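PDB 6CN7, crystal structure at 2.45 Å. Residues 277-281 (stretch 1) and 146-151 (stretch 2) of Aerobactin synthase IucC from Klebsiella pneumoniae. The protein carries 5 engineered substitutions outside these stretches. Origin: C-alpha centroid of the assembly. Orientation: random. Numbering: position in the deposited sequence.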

# COMPACT_ATOMS: atom_id res chain seq x y z
N PRO A 277 -7.41 -14.56 -1.09
CA PRO A 277 -6.23 -14.40 -0.23
C PRO A 277 -6.02 -12.96 0.20
O PRO A 277 -6.19 -12.02 -0.58
CB PRO A 277 -5.07 -14.89 -1.11
CG PRO A 277 -5.71 -15.66 -2.22
CD PRO A 277 -7.04 -15.04 -2.43
N LEU A 278 -5.64 -12.79 1.47
CA LEU A 278 -5.19 -11.51 2.00
C LEU A 278 -3.87 -11.78 2.73
O LEU A 278 -3.87 -12.33 3.84
CB LEU A 278 -6.22 -10.88 2.94
CG LEU A 278 -7.51 -10.33 2.30
CD1 LEU A 278 -8.47 -9.86 3.39
CD2 LEU A 278 -7.20 -9.19 1.35
N THR A 279 -2.76 -11.41 2.11
CA THR A 279 -1.43 -11.68 2.65
C THR A 279 -1.07 -10.56 3.62
O THR A 279 -0.57 -9.51 3.20
CB THR A 279 -0.41 -11.81 1.53
OG1 THR A 279 -0.86 -12.77 0.57
CG2 THR A 279 0.94 -12.24 2.08
N ILE A 280 -1.30 -10.79 4.90
CA ILE A 280 -1.11 -9.78 5.94
C ILE A 280 0.11 -10.09 6.80
O ILE A 280 1.00 -9.26 6.96
CB ILE A 280 -2.39 -9.63 6.79
CG1 ILE A 280 -3.51 -9.03 5.93
CG2 ILE A 280 -2.13 -8.75 8.00
CD1 ILE A 280 -4.86 -9.04 6.60
N TYR A 281 0.15 -11.29 7.38
CA TYR A 281 1.29 -11.72 8.19
C TYR A 281 2.13 -12.74 7.44
O TYR A 281 3.09 -12.40 6.76
CB TYR A 281 0.82 -12.30 9.53
CG TYR A 281 0.06 -11.33 10.40
CD1 TYR A 281 0.73 -10.49 11.28
CD2 TYR A 281 -1.33 -11.26 10.35
CE1 TYR A 281 0.04 -9.60 12.09
CE2 TYR A 281 -2.03 -10.37 11.15
CZ TYR A 281 -1.34 -9.54 12.02
OH TYR A 281 -2.03 -8.66 12.82
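Stretch 2 146-151: GRRGWG

Stretch 2, G146 to G151, is an irregular segment that packs against stretch 1 without any hydrogen bond between them, through contacts among side chains and of I280 CG2 with the backbone of the turn. Neither piece forms a regular helix or strand, so no pair of axes defines a crossing angle, and the arrangement is best described by the backbone register and the contacts. The two chains come nearest, measured between CA atoms, at I280 and R148, 5.9 Å apart. From there the contacts run in opposite senses along the sequences: Y281 meets R148, I280 spans R148 and W150, and L278 meets W150. The contact order is reversed, but neither stretch is a strand, and no hydrogen bond joins them.

The shape of stretch 2 comes from a type II beta turn, R147 to W150, closed by the hydrogen bond from W150 N to R147 O at 2.9 Å. Its central residues have phi/psi of -52/128 at R148 and 83/0 at G149. The positive phi favours glycine, and G149 itself makes no contact with stretch 1. The turn places R148 and W150 so that both can reach I280. After it, G151 takes the N-cap position right before a helix.

I280 is the centre of the contact. Its CA-to-CB bond points toward stretch 2, and chi1 of -67° (m) with chi2 of 171° (t) gives an extended side chain whose two methyl groups meet different partners. CG2 lies 3.4 Å from the carbonyl oxygen R148 O and 3.5 Å from R148 CB, against the first half of the turn. CD1 reaches the indole instead, 3.9 Å from W150 NE1 and 4.3 Å from W150 CE2.

L278 adds to the same apolar patch. It too points toward stretch 2, and its m,t rotamer (-71°, 175°) carries L278 CD1 to 4.1 Å from W150 CZ2. The intervening T279 makes no contact, its side chain staying 8.7 Å away, so alternate residues face the turn. The CA-to-CB bond of W150 points sideways, but chi1 of -73° (m) and chi2 of 35° bring the end of the side chain nearer to stretch 1. Both CD1 methyls approach the indole obliquely.

Y281 and R148 form the other end of the contact. The CB bond of Y281 is sideways, yet chi1 of -62° (m) and chi2 of -87° bring the ring close enough for Y281 CE1 to lie 3.6 Å from R148 CB. That CB sits 4.0 Å from the centroid of the Y281 ring, 29° off the ring normal, which is the geometry of a CH-pi contact over the face. R148 points toward stretch 1 with chi1 at -179° (t), then bends through chi2 of 60° (p) and chi3 of 52° (p). The two p torsions fold the chain, leaving Y281 CE1 over one face of its guanidinium.

R147 behaves differently: from a sideways CB its m,t,t chain leads away, and NH1 and NH2 are hydrogen-bonded elsewhere in the structure. Altogether the contact buries 300 Å², counting both sides.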

# COMPACT_ATOMS: atom_id res chain seq x y z
N GLY A 146 -7.41 -4.88 14.79
CA GLY A 146 -6.10 -4.61 14.22
C GLY A 146 -5.82 -5.55 13.07
O GLY A 146 -6.14 -6.74 13.11
N ARG A 147 -5.24 -5.00 12.01
CA ARG A 147 -4.95 -5.79 10.81
C ARG A 147 -3.66 -5.24 10.20
O ARG A 147 -3.66 -4.13 9.66
CB ARG A 147 -6.11 -5.73 9.83
CG ARG A 147 -7.46 -6.14 10.45
CD ARG A 147 -8.63 -5.81 9.56
NE ARG A 147 -9.90 -6.26 10.12
CZ ARG A 147 -10.77 -5.50 10.79
NH1 ARG A 147 -10.52 -4.21 11.00
NH2 ARG A 147 -11.90 -6.02 11.24
N ARG A 148 -2.58 -6.01 10.31
CA ARG A 148 -1.25 -5.52 10.00
C ARG A 148 -1.19 -4.87 8.63
O ARG A 148 -1.59 -5.46 7.63
CB ARG A 148 -0.24 -6.67 10.09
CG ARG A 148 1.20 -6.27 9.82
CD ARG A 148 1.68 -5.23 10.83
NE ARG A 148 1.44 -5.66 12.20
CZ ARG A 148 2.22 -6.50 12.88
NH1 ARG A 148 1.92 -6.82 14.13
NH2 ARG A 148 3.30 -7.02 12.31
N GLY A 149 -0.68 -3.64 8.59
CA GLY A 149 -0.51 -2.91 7.36
C GLY A 149 -1.73 -2.18 6.86
O GLY A 149 -1.66 -1.52 5.81
N TRP A 150 -2.86 -2.26 7.57
CA TRP A 150 -4.10 -1.60 7.15
C TRP A 150 -4.22 -0.27 7.88
O TRP A 150 -4.38 -0.23 9.10
CB TRP A 150 -5.31 -2.48 7.43
CG TRP A 150 -5.45 -3.65 6.51
CD1 TRP A 150 -4.44 -4.38 5.95
CD2 TRP A 150 -6.67 -4.21 6.01
NE1 TRP A 150 -4.95 -5.37 5.15
CE2 TRP A 150 -6.32 -5.29 5.17
CE3 TRP A 150 -8.02 -3.92 6.20
CZ2 TRP A 150 -7.27 -6.07 4.51
CZ3 TRP A 150 -8.97 -4.69 5.55
CH2 TRP A 150 -8.59 -5.75 4.72
N GLY A 151 -4.13 0.83 7.12
CA GLY A 151 -4.40 2.15 7.64
C GLY A 151 -5.88 2.48 7.59
O GLY A 151 -6.72 1.66 7.23